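Local coordinates for protein metalloregulator ScaR (Streptococcus gordonii, PDB 3HRS) that acts as a manganese-activated transcriptional repressor, a homodimeric member of the DtxR/MntR family that probably binds DNA in response to bound metal, at residues 2-7 against 41-46; 71-76 against 126-131; 89-94 against 159-164; 152-157 against 176-181. One frame throughout, in Å; residues are numbered along the deposited sequence.

Contacts 1 and 2 are largely buried, contact 3 lies at the surface and contact 4 is partly buried. Contact 1 joins two helices of the probable DNA-binding domain by apolar packing with a lysine fringe. Contact 2 ties a loop to helix 62-84 through arginine bonds to backbone carbonyls, and contact 3 stacks two rings where the metal-binding and FeoA domains meet. Contact 4 is backbone pairing between strands inside the FeoA domain. Strand 150-157 of contact 4 leads into helix 161-168 of contact 3, and Leu164 packs on Val157. One sulfate ion touches contacts 2, 3 and 4, while contact 1 has its own and meets contact 2 through a long, weak ion pair of Glu5 with Lys74.

Contact 1: residues 2-7 against 41-46; sequences PNKEDY and MKKLLA. With SO4 (sulfate ion), chain E.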
# COMPACT_ATOMS: atom_id res chain seq x y z
N PRO A 2 -13.29 -1.71 -13.97
CA PRO A 2 -13.21 -3.18 -13.86
C PRO A 2 -12.16 -3.80 -14.80
O PRO A 2 -12.32 -3.80 -16.02
CB PRO A 2 -14.61 -3.64 -14.28
CG PRO A 2 -15.48 -2.45 -14.15
CD PRO A 2 -14.61 -1.28 -14.46
N ASN A 3 -11.09 -4.31 -14.20
CA ASN A 3 -10.06 -5.03 -14.92
C ASN A 3 -10.41 -6.51 -15.00
O ASN A 3 -11.38 -6.96 -14.39
CB ASN A 3 -8.71 -4.86 -14.22
CG ASN A 3 -8.80 -5.02 -12.71
OD1 ASN A 3 -9.57 -5.85 -12.21
ND2 ASN A 3 -8.02 -4.23 -11.98
N LYS A 4 -9.62 -7.26 -15.76
CA LYS A 4 -9.93 -8.67 -15.97
C LYS A 4 -9.93 -9.45 -14.65
O LYS A 4 -10.56 -10.49 -14.53
CB LYS A 4 -9.02 -9.33 -17.03
CG LYS A 4 -7.55 -9.54 -16.65
CD LYS A 4 -6.84 -10.21 -17.82
CE LYS A 4 -5.34 -9.89 -17.88
NZ LYS A 4 -4.51 -10.70 -16.94
N GLU A 5 -9.22 -8.94 -13.66
CA GLU A 5 -9.16 -9.63 -12.39
C GLU A 5 -10.52 -9.56 -11.70
O GLU A 5 -10.94 -10.50 -11.03
CB GLU A 5 -8.03 -9.09 -11.51
CG GLU A 5 -6.64 -9.33 -12.10
CD GLU A 5 -5.53 -8.63 -11.32
OE1 GLU A 5 -5.38 -8.87 -10.10
OE2 GLU A 5 -4.79 -7.83 -11.94
N ASP A 6 -11.24 -8.45 -11.90
CA ASP A 6 -12.54 -8.27 -11.27
C ASP A 6 -13.58 -9.13 -11.95
O ASP A 6 -14.58 -9.50 -11.36
CB ASP A 6 -13.00 -6.81 -11.35
CG ASP A 6 -12.09 -5.88 -10.61
OD1 ASP A 6 -11.94 -4.74 -11.08
OD2 ASP A 6 -11.53 -6.30 -9.57
N TYR A 7 -13.34 -9.43 -13.21
CA TYR A 7 -14.24 -10.31 -13.92
C TYR A 7 -14.04 -11.75 -13.46
O TYR A 7 -15.01 -12.45 -13.18
CB TYR A 7 -14.01 -10.18 -15.43
CG TYR A 7 -14.78 -9.06 -16.09
CD1 TYR A 7 -14.23 -7.80 -16.22
CD2 TYR A 7 -16.05 -9.28 -16.59
CE1 TYR A 7 -14.94 -6.78 -16.84
CE2 TYR A 7 -16.76 -8.28 -17.21
CZ TYR A 7 -16.21 -7.03 -17.33
OH TYR A 7 -16.92 -6.03 -17.95
N MET A 41 -14.72 -11.07 -22.15
CA MET A 41 -14.65 -12.50 -22.38
C MET A 41 -13.70 -12.83 -23.54
O MET A 41 -12.86 -13.72 -23.42
CB MET A 41 -16.04 -13.09 -22.63
CG MET A 41 -17.05 -12.86 -21.51
SD MET A 41 -16.52 -13.55 -19.93
CE MET A 41 -15.72 -12.13 -19.23
N LYS A 42 -13.82 -12.11 -24.65
CA LYS A 42 -12.90 -12.31 -25.77
C LYS A 42 -11.46 -12.34 -25.26
O LYS A 42 -10.70 -13.27 -25.57
CB LYS A 42 -13.04 -11.21 -26.84
CG LYS A 42 -13.88 -11.61 -28.07
CD LYS A 42 -13.45 -10.81 -29.32
CE LYS A 42 -13.93 -11.47 -30.64
NZ LYS A 42 -13.33 -10.85 -31.87
N LYS A 43 -11.11 -11.33 -24.45
CA LYS A 43 -9.77 -11.19 -23.88
C LYS A 43 -9.47 -12.35 -22.93
O LYS A 43 -8.41 -12.99 -23.04
CB LYS A 43 -9.64 -9.85 -23.15
CG LYS A 43 -8.27 -9.59 -22.50
CD LYS A 43 -8.20 -8.21 -21.85
CE LYS A 43 -6.83 -7.92 -21.22
NZ LYS A 43 -6.78 -6.58 -20.54
N LEU A 44 -10.41 -12.60 -22.01
CA LEU A 44 -10.35 -13.74 -21.09
C LEU A 44 -10.20 -15.07 -21.84
O LEU A 44 -9.38 -15.90 -21.46
CB LEU A 44 -11.56 -13.75 -20.16
CG LEU A 44 -11.36 -13.29 -18.71
CD1 LEU A 44 -10.05 -12.55 -18.48
CD2 LEU A 44 -12.53 -12.46 -18.20
N LEU A 45 -10.97 -15.28 -22.90
CA LEU A 45 -10.74 -16.46 -23.73
C LEU A 45 -9.32 -16.46 -24.28
O LEU A 45 -8.60 -17.45 -24.17
CB LEU A 45 -11.71 -16.55 -24.89
CG LEU A 45 -13.05 -17.24 -24.71
CD1 LEU A 45 -12.93 -18.35 -23.69
CD2 LEU A 45 -14.07 -16.23 -24.29
N ALA A 46 -8.92 -15.35 -24.88
CA ALA A 46 -7.63 -15.28 -25.56
C ALA A 46 -6.47 -15.53 -24.61
O ALA A 46 -5.45 -16.09 -25.01
CB ALA A 46 -7.46 -13.96 -26.26
S SO4 E . -6.06 -5.20 -16.86
O1 SO4 E . -6.10 -4.79 -15.46
O2 SO4 E . -7.40 -5.46 -17.38
O3 SO4 E . -5.47 -4.11 -17.65
O4 SO4 E . -5.22 -6.39 -16.98
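The first turn of helix 4-13 lies against the last turns of helix 34-46 in the N-terminal domain, a winged helix-turn-helix, as in this family. Asn3 holds the N-cap position, and its backbone N reaches Asp6 OD1 at 3.3 Å from above the carboxylate plane. Lys4 follows and has the largest share of the contact. Its CG sits in the crowded position between the backbone N and the carbonyl carbon (chi1 70°), which starts the chain toward Leu44, crossing that side chain obliquely. Lys4 CB comes within 3.7 Å of Leu44 CD1, and further out Lys4 CD crosses Lys43 CE at 4.1 Å, the two chains meeting at about a right angle. The Lys4 chain then bends at its last torsion, so that the ammonium turns away toward Glu47, a long and weak ion pair. One helical turn later Tyr7 CB rests on Leu44 CD2 at 3.9 Å, while the methyl Met41 CE approaches Tyr7 CD2 obliquely, also at 3.9 Å. Both Tyr7 and Met41 touch Ile26 of helix 23-30, so this end of the contact runs into the three-helix core. A sulfate ion, probably from the crystallisation liquor, marks the polar end: its O2 accepts from Lys4 N at 3.3 Å in a fairly straight bond (162°), and weakly from Lys43 NZ at 3.4 Å. Lys4 NZ and Lys43 NZ stay 5.9 Å apart. An anion held by a backbone N-H of the first helical turn and a lysine ammonium is consistent with a locally positive surface beside an apolar interior.

Contact 2: residues 71-76 against 126-131; sequences LYRKHR and GTIPAK. With SO4 (sulfate ion), chain C.
An extended loop, residues 126-131, is laid across helix 62-84 in the metal-binding and dimerisation domain, gripped by two arginines three residues apart. Both grips are tight. The Arg76 chain runs extended from CG to NE and brings the guanidinium over the loop backbone, with Gly126 CA above the centre of one face and Tyr72 CD1 above the centre of the other. Arg76 NH1 donates to Thr127 O at 2.7 Å, in the guanidinium plane and onto a carbonyl lone pair; the same nitrogen forms a salt bridge with Glu137. Nearer the helix, Ile128 CG1 packs on Arg76 CB at 3.7 Å, and the isoleucine goes on to touch Leu77 and Val80. Arg73 is buried too: NH2 makes salt bridges to Glu110 and Asp113, and a bend at chi3 (80°) turns NH1 to donate to Pro129 O at 2.9 Å, at the edge of the group, although the position of that oxygen is less certain. The loose side is confined to Ala130 and Lys131. Both are exposed, and Lys131 leads its ammonium away from the helix, leaving mainly its backbone N over one face of the Arg73 guanidinium. Arg76 also lies close to Cys122 and Glu79, both zinc ligands in a structure of this protein, though no metal is bound in this chain. Its outer nitrogen, Arg76 NH2, holds sulfate O4 at 3.2 Å in a nearly straight bond.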
# COMPACT_ATOMS: atom_id res chain seq x y z
N LEU A 71 -5.57 -13.25 -6.60
CA LEU A 71 -6.54 -12.22 -6.26
C LEU A 71 -7.00 -12.36 -4.80
O LEU A 71 -7.13 -11.39 -4.06
CB LEU A 71 -7.76 -12.35 -7.15
CG LEU A 71 -7.55 -11.66 -8.48
CD1 LEU A 71 -8.81 -11.81 -9.30
CD2 LEU A 71 -7.17 -10.19 -8.23
N TYR A 72 -7.28 -13.59 -4.42
CA TYR A 72 -7.81 -13.84 -3.12
C TYR A 72 -6.69 -13.68 -2.08
O TYR A 72 -6.94 -13.12 -0.99
CB TYR A 72 -8.50 -15.19 -3.08
CG TYR A 72 -9.97 -15.13 -3.46
CD1 TYR A 72 -10.93 -14.80 -2.53
CD2 TYR A 72 -10.39 -15.43 -4.74
CE1 TYR A 72 -12.27 -14.76 -2.86
CE2 TYR A 72 -11.73 -15.39 -5.08
CZ TYR A 72 -12.67 -15.05 -4.14
OH TYR A 72 -14.01 -15.01 -4.48
N ARG A 73 -5.48 -14.14 -2.41
CA ARG A 73 -4.32 -13.89 -1.53
C ARG A 73 -4.17 -12.41 -1.26
O ARG A 73 -4.17 -11.98 -0.09
CB ARG A 73 -3.01 -14.42 -2.10
CG ARG A 73 -2.59 -15.72 -1.49
CD ARG A 73 -1.34 -16.27 -2.17
NE ARG A 73 -0.10 -15.66 -1.71
CZ ARG A 73 0.48 -15.92 -0.54
NH1 ARG A 73 -0.07 -16.76 0.33
NH2 ARG A 73 1.61 -15.33 -0.22
N LYS A 74 -4.07 -11.63 -2.33
CA LYS A 74 -3.83 -10.20 -2.24
C LYS A 74 -4.88 -9.56 -1.35
O LYS A 74 -4.57 -8.93 -0.33
CB LYS A 74 -3.84 -9.58 -3.63
CG LYS A 74 -3.08 -8.28 -3.74
CD LYS A 74 -3.58 -7.42 -4.90
CE LYS A 74 -2.81 -7.68 -6.20
NZ LYS A 74 -3.48 -8.60 -7.13
N HIS A 75 -6.14 -9.80 -1.72
CA HIS A 75 -7.30 -9.25 -1.04
C HIS A 75 -7.45 -9.66 0.43
O HIS A 75 -7.72 -8.82 1.29
CB HIS A 75 -8.52 -9.68 -1.78
CG HIS A 75 -9.79 -9.32 -1.09
ND1 HIS A 75 -10.29 -8.04 -1.08
CD2 HIS A 75 -10.67 -10.08 -0.39
CE1 HIS A 75 -11.43 -8.02 -0.42
NE2 HIS A 75 -11.68 -9.25 0.01
N ARG A 76 -7.29 -10.96 0.72
CA ARG A 76 -7.36 -11.40 2.10
C ARG A 76 -6.12 -11.04 2.94
O ARG A 76 -6.24 -10.76 4.12
CB ARG A 76 -7.73 -12.89 2.21
CG ARG A 76 -9.16 -13.13 1.80
CD ARG A 76 -9.49 -14.56 1.35
NE ARG A 76 -10.87 -14.62 0.89
CZ ARG A 76 -11.54 -15.73 0.59
NH1 ARG A 76 -10.96 -16.92 0.70
NH2 ARG A 76 -12.80 -15.64 0.18
N GLY A 126 -12.72 -16.40 5.45
CA GLY A 126 -12.20 -16.71 4.14
C GLY A 126 -10.81 -17.29 4.28
O GLY A 126 -9.95 -16.75 5.02
N THR A 127 -10.58 -18.38 3.56
CA THR A 127 -9.29 -19.05 3.59
C THR A 127 -8.25 -18.36 2.70
O THR A 127 -8.60 -17.71 1.72
CB THR A 127 -9.44 -20.51 3.18
OG1 THR A 127 -8.17 -20.99 2.73
CG2 THR A 127 -10.40 -20.59 2.04
N ILE A 128 -6.97 -18.48 3.06
CA ILE A 128 -5.88 -17.79 2.37
C ILE A 128 -4.84 -18.73 1.80
O ILE A 128 -3.90 -19.13 2.47
CB ILE A 128 -5.12 -16.84 3.29
CG1 ILE A 128 -6.01 -15.76 3.87
CG2 ILE A 128 -4.05 -16.11 2.51
CD1 ILE A 128 -5.25 -14.86 4.84
N PRO A 129 -4.97 -19.05 0.52
CA PRO A 129 -4.11 -20.01 -0.16
C PRO A 129 -2.64 -19.56 -0.24
O PRO A 129 -2.37 -18.37 -0.36
CB PRO A 129 -4.72 -20.07 -1.56
CG PRO A 129 -5.37 -18.74 -1.71
CD PRO A 129 -5.99 -18.51 -0.38
N ALA A 130 -1.72 -20.51 -0.21
CA ALA A 130 -0.30 -20.22 -0.38
C ALA A 130 0.00 -19.67 -1.77
O ALA A 130 -0.74 -19.96 -2.71
CB ALA A 130 0.50 -21.49 -0.14
N LYS A 131 1.09 -18.92 -1.93
CA LYS A 131 1.50 -18.58 -3.31
C LYS A 131 1.41 -19.82 -4.21
O LYS A 131 1.98 -20.86 -3.87
CB LYS A 131 2.91 -18.02 -3.38
CG LYS A 131 3.22 -17.29 -4.69
CD LYS A 131 4.70 -16.85 -4.79
CE LYS A 131 5.26 -17.01 -6.23
NZ LYS A 131 4.83 -18.30 -6.94
S SO4 C . -15.88 -13.69 -0.17
O1 SO4 C . -16.10 -14.52 1.03
O2 SO4 C . -15.90 -14.57 -1.33
O3 SO4 C . -16.95 -12.68 -0.32
O4 SO4 C . -14.58 -13.02 -0.07

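Contact 3: residues 89-94 against 159-164; sequences TTEEIH and DNFDLL. With SO4 (sulfate ion), chain D; SO4 (sulfate ion), chain C.
Two helix N-termini meet here, that of helix 90-101 from the metal-binding domain and that of helix 161-168 from the FeoA domain, and a face-to-face aromatic stack joins them. In both rings CG is anti to the backbone N, with chi1 175° in His94 and 171° in Phe161. These torsions send the side chains out from their helices toward each other. The planes come to within 11° of parallel, and the centroids lie 3.9 Å apart. Phe161 CD2 stands over the centre of the imidazole, whereas His94 CG sits toward the rim of the phenyl face. His94 CB adds a CH-pi contact, 4.0 Å from the Phe161 ring centroid. One turn earlier, Thr90 puts CG2 anti to its backbone N and meets the edge of the same ring, 3.8 Å from Phe161 CD1. That rotamer leaves Thr90 OG1 on the other branch, where it is hydrogen-bonded to Glu168 OE1. Thr89 and Glu92 cap the start of the first helix with a capping box: Glu92 N donates to Thr89 OG1 at 3.1 Å, and Thr89 N to Glu92 OE2 at 2.6 Å. Asn160 caps the second helix with a weak bond from Asp162 N to its OD1. Asp159, just before this helix, is a zinc ligand in a structure of this protein; here, without metal, its OD2 is hydrogen-bonded to His75 NE2. O3 of the sulfate that Arg76 also holds accepts from the backbone Asp159 N at 2.8 Å.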
# COMPACT_ATOMS: atom_id res chain seq x y z
N THR A 89 -11.59 -0.24 10.44
CA THR A 89 -12.98 -0.62 10.64
C THR A 89 -13.58 -0.99 9.32
O THR A 89 -13.13 -0.53 8.27
CB THR A 89 -13.86 0.53 11.15
OG1 THR A 89 -13.97 1.54 10.13
CG2 THR A 89 -13.30 1.15 12.43
N THR A 90 -14.61 -1.80 9.38
CA THR A 90 -15.36 -2.18 8.21
C THR A 90 -15.55 -1.05 7.21
O THR A 90 -15.31 -1.23 6.00
CB THR A 90 -16.70 -2.76 8.63
OG1 THR A 90 -16.47 -4.05 9.21
CG2 THR A 90 -17.60 -2.91 7.42
N GLU A 91 -15.96 0.11 7.70
CA GLU A 91 -16.16 1.25 6.81
C GLU A 91 -14.83 1.71 6.21
O GLU A 91 -14.73 1.94 5.01
CB GLU A 91 -16.83 2.40 7.56
CG GLU A 91 -17.58 3.37 6.65
CD GLU A 91 -18.43 4.36 7.42
OE1 GLU A 91 -17.86 5.25 8.09
OE2 GLU A 91 -19.68 4.24 7.36
N GLU A 92 -13.81 1.85 7.04
CA GLU A 92 -12.50 2.24 6.57
C GLU A 92 -12.03 1.29 5.47
O GLU A 92 -11.55 1.71 4.41
CB GLU A 92 -11.50 2.28 7.73
CG GLU A 92 -11.78 3.42 8.72
CD GLU A 92 -11.08 3.27 10.06
OE1 GLU A 92 -10.93 4.28 10.77
OE2 GLU A 92 -10.67 2.14 10.41
N ILE A 93 -12.19 -0.00 5.72
CA ILE A 93 -11.74 -1.00 4.76
C ILE A 93 -12.48 -0.86 3.44
O ILE A 93 -11.88 -0.93 2.38
CB ILE A 93 -11.92 -2.41 5.30
CG1 ILE A 93 -10.79 -2.70 6.30
CG2 ILE A 93 -11.87 -3.41 4.18
CD1 ILE A 93 -10.90 -4.04 6.97
N HIS A 94 -13.77 -0.63 3.53
CA HIS A 94 -14.60 -0.36 2.36
C HIS A 94 -14.15 0.86 1.55
O HIS A 94 -14.33 0.92 0.34
CB HIS A 94 -16.04 -0.15 2.79
CG HIS A 94 -16.95 0.25 1.68
ND1 HIS A 94 -17.23 -0.58 0.61
CD2 HIS A 94 -17.64 1.40 1.45
CE1 HIS A 94 -18.05 0.04 -0.22
NE2 HIS A 94 -18.31 1.24 0.27
N ASP A 159 -17.46 -11.16 1.99
CA ASP A 159 -16.83 -9.87 2.29
C ASP A 159 -17.75 -8.65 2.10
O ASP A 159 -17.55 -7.63 2.74
CB ASP A 159 -15.56 -9.71 1.46
CG ASP A 159 -14.38 -9.34 2.31
OD1 ASP A 159 -14.62 -8.83 3.42
OD2 ASP A 159 -13.23 -9.58 1.89
N ASN A 160 -18.73 -8.77 1.21
CA ASN A 160 -19.72 -7.72 0.93
C ASN A 160 -20.02 -6.65 2.03
O ASN A 160 -20.54 -6.95 3.12
CB ASN A 160 -21.01 -8.41 0.46
CG ASN A 160 -22.02 -7.44 -0.10
OD1 ASN A 160 -21.66 -6.34 -0.53
ND2 ASN A 160 -23.29 -7.84 -0.10
N PHE A 161 -19.73 -5.39 1.70
CA PHE A 161 -19.85 -4.29 2.66
C PHE A 161 -21.28 -4.09 3.17
O PHE A 161 -21.50 -3.62 4.31
CB PHE A 161 -19.32 -2.98 2.07
CG PHE A 161 -19.63 -1.77 2.91
CD1 PHE A 161 -19.16 -1.69 4.21
CD2 PHE A 161 -20.39 -0.73 2.42
CE1 PHE A 161 -19.46 -0.58 5.00
CE2 PHE A 161 -20.68 0.37 3.20
CZ PHE A 161 -20.21 0.44 4.50
N ASP A 162 -22.24 -4.42 2.33
CA ASP A 162 -23.62 -4.26 2.73
C ASP A 162 -24.00 -5.42 3.63
O ASP A 162 -24.69 -5.25 4.64
CB ASP A 162 -24.54 -4.16 1.51
CG ASP A 162 -24.63 -2.74 0.97
OD1 ASP A 162 -25.25 -2.55 -0.11
OD2 ASP A 162 -24.09 -1.81 1.62
N LEU A 163 -23.50 -6.60 3.30
CA LEU A 163 -23.75 -7.76 4.12
C LEU A 163 -23.12 -7.56 5.49
O LEU A 163 -23.78 -7.79 6.50
CB LEU A 163 -23.18 -9.02 3.47
CG LEU A 163 -23.35 -10.31 4.25
CD1 LEU A 163 -24.81 -10.58 4.41
CD2 LEU A 163 -22.66 -11.47 3.53
N LEU A 164 -21.86 -7.13 5.53
CA LEU A 164 -21.20 -6.93 6.81
C LEU A 164 -22.03 -5.98 7.66
O LEU A 164 -22.32 -6.26 8.83
CB LEU A 164 -19.78 -6.41 6.65
CG LEU A 164 -18.60 -7.40 6.63
CD1 LEU A 164 -18.99 -8.82 6.29
CD2 LEU A 164 -17.57 -6.94 5.63
S SO4 D . -17.77 -4.26 -1.44
O1 SO4 D . -17.10 -3.23 -2.22
O2 SO4 D . -17.49 -4.02 -0.02
O3 SO4 D . -19.21 -4.20 -1.71
O4 SO4 D . -17.27 -5.59 -1.80
S SO4 C . -15.88 -13.69 -0.17
O1 SO4 C . -16.10 -14.52 1.03
O2 SO4 C . -15.90 -14.57 -1.33
O3 SO4 C . -16.95 -12.68 -0.32
O4 SO4 C . -14.58 -13.02 -0.07

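Contact 4: residues 152-157 against 176-181; sequences YILARV and KTIRFL. With SO4 (sulfate ion), chain C.
With CG anti to the carbonyl carbon in Tyr152 (chi1 -88°) and anti to the backbone N in Phe180 (chi1 -173°), the two aromatic side chains run side by side and point the same way. Tyr152 CD1 touches Phe180 CB at 4.0 Å. On the same face Ile178 fills in on the Leu154 side: its CG2 lies 4.2 Å from Tyr152 CB and its CG1 4.3 Å from Leu154 CB. The backbone makes the join. Tyr152 and Ile178 form an antiparallel hydrogen-bonded pair: Ile178 N donates to Tyr152 O at 2.7 Å, in the carbonyl plane, and Tyr152 N returns a weak bond to Ile178 O. Leu154 N then reaches Lys176 O at 3.2 Å, almost along the C=O axis. Ile153 and Thr177, a non-hydrogen-bonded pair, turn to the more exposed face, and Thr177 CG2 lies 3.4 Å from Tyr152 O. The strand directions differ by 121°, far from a flat antiparallel pair, and between 152-157 and 176-181 the pairing ends at Leu154. Beyond it Ala155 and Arg156 both face Tyr210 in a classic beta bulge, and Arg156 makes a cation-pi contact with that ring. In the SH3-like FeoA domain, strand 150-157 sits between 177-184 and 209-212, Ile178 continues onto Leu192 and Val194 of strand 189-194, and Val157 lies against helix 161-168.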
# COMPACT_ATOMS: atom_id res chain seq x y z
N TYR A 152 -24.45 -24.15 16.01
CA TYR A 152 -23.57 -23.97 14.86
C TYR A 152 -22.54 -22.86 15.12
O TYR A 152 -22.83 -21.89 15.82
CB TYR A 152 -24.39 -23.59 13.62
CG TYR A 152 -24.93 -24.75 12.81
CD1 TYR A 152 -26.14 -25.36 13.12
CD2 TYR A 152 -24.23 -25.22 11.70
CE1 TYR A 152 -26.63 -26.42 12.36
CE2 TYR A 152 -24.71 -26.27 10.94
CZ TYR A 152 -25.91 -26.87 11.27
OH TYR A 152 -26.39 -27.91 10.50
N ILE A 153 -21.34 -22.99 14.56
CA ILE A 153 -20.40 -21.87 14.55
C ILE A 153 -20.59 -21.05 13.29
O ILE A 153 -20.72 -21.60 12.19
CB ILE A 153 -18.94 -22.30 14.55
CG1 ILE A 153 -18.72 -23.60 15.32
CG2 ILE A 153 -18.07 -21.20 15.14
CD1 ILE A 153 -17.25 -24.04 15.30
N LEU A 154 -20.61 -19.73 13.44
CA LEU A 154 -20.65 -18.85 12.28
C LEU A 154 -19.24 -18.71 11.73
O LEU A 154 -18.50 -17.81 12.14
CB LEU A 154 -21.19 -17.48 12.66
CG LEU A 154 -21.49 -16.63 11.45
CD1 LEU A 154 -21.92 -17.57 10.35
CD2 LEU A 154 -22.59 -15.65 11.79
N ALA A 155 -18.87 -19.58 10.80
CA ALA A 155 -17.46 -19.72 10.43
C ALA A 155 -16.97 -18.74 9.37
O ALA A 155 -15.84 -18.26 9.48
CB ALA A 155 -17.15 -21.14 10.03
N ARG A 156 -17.78 -18.44 8.36
CA ARG A 156 -17.39 -17.43 7.38
C ARG A 156 -18.58 -16.60 6.91
O ARG A 156 -19.72 -17.00 7.05
CB ARG A 156 -16.67 -18.08 6.18
CG ARG A 156 -16.58 -17.20 4.95
CD ARG A 156 -15.66 -17.78 3.88
NE ARG A 156 -16.26 -18.86 3.09
CZ ARG A 156 -16.36 -18.85 1.77
NH1 ARG A 156 -15.91 -17.82 1.06
NH2 ARG A 156 -16.90 -19.88 1.14
N VAL A 157 -18.30 -15.42 6.39
CA VAL A 157 -19.32 -14.57 5.80
C VAL A 157 -18.67 -13.98 4.57
O VAL A 157 -17.45 -13.84 4.52
CB VAL A 157 -19.73 -13.42 6.72
CG1 VAL A 157 -20.02 -13.93 8.10
CG2 VAL A 157 -18.64 -12.38 6.78
N LYS A 176 -19.07 -16.13 16.74
CA LYS A 176 -20.20 -16.35 17.65
C LYS A 176 -20.89 -17.67 17.37
O LYS A 176 -20.75 -18.24 16.29
CB LYS A 176 -21.21 -15.20 17.59
CG LYS A 176 -20.85 -14.02 18.49
CD LYS A 176 -21.65 -12.78 18.13
CE LYS A 176 -20.77 -11.54 18.27
NZ LYS A 176 -21.39 -10.33 17.66
N THR A 177 -21.63 -18.15 18.36
CA THR A 177 -22.34 -19.41 18.22
C THR A 177 -23.78 -19.11 17.82
O THR A 177 -24.32 -18.05 18.12
CB THR A 177 -22.29 -20.24 19.52
OG1 THR A 177 -21.07 -19.98 20.22
CG2 THR A 177 -22.39 -21.73 19.19
N ILE A 178 -24.39 -20.07 17.13
CA ILE A 178 -25.61 -19.82 16.41
C ILE A 178 -26.53 -21.02 16.55
O ILE A 178 -26.12 -22.15 16.30
CB ILE A 178 -25.29 -19.55 14.91
CG1 ILE A 178 -24.98 -18.07 14.70
CG2 ILE A 178 -26.41 -19.98 14.00
CD1 ILE A 178 -25.95 -17.15 15.41
N ARG A 179 -27.77 -20.78 16.99
CA ARG A 179 -28.77 -21.83 17.01
C ARG A 179 -29.66 -21.72 15.77
O ARG A 179 -30.43 -20.77 15.63
CB ARG A 179 -29.65 -21.73 18.25
CG ARG A 179 -28.99 -22.08 19.59
CD ARG A 179 -30.06 -22.02 20.69
NE ARG A 179 -29.53 -22.21 22.04
CZ ARG A 179 -30.18 -21.87 23.15
NH1 ARG A 179 -31.38 -21.30 23.07
NH2 ARG A 179 -29.63 -22.08 24.34
N PHE A 180 -29.55 -22.71 14.89
CA PHE A 180 -30.42 -22.82 13.72
C PHE A 180 -31.74 -23.46 14.14
O PHE A 180 -31.74 -24.55 14.71
CB PHE A 180 -29.76 -23.70 12.67
CG PHE A 180 -30.50 -23.76 11.36
CD1 PHE A 180 -31.23 -22.68 10.91
CD2 PHE A 180 -30.43 -24.89 10.56
CE1 PHE A 180 -31.90 -22.72 9.69
CE2 PHE A 180 -31.10 -24.95 9.35
CZ PHE A 180 -31.83 -23.86 8.91
N LEU A 181 -32.85 -22.80 13.85
CA LEU A 181 -34.17 -23.36 14.17
C LEU A 181 -34.85 -23.92 12.94
O LEU A 181 -36.04 -24.24 12.97
CB LEU A 181 -35.06 -22.31 14.83
CG LEU A 181 -34.43 -21.61 16.03
CD1 LEU A 181 -35.25 -20.40 16.45
CD2 LEU A 181 -34.26 -22.59 17.18
S SO4 C . -15.88 -13.69 -0.17
O1 SO4 C . -16.10 -14.52 1.03
O2 SO4 C . -15.90 -14.57 -1.33
O3 SO4 C . -16.95 -12.68 -0.32
O4 SO4 C . -14.58 -13.02 -0.07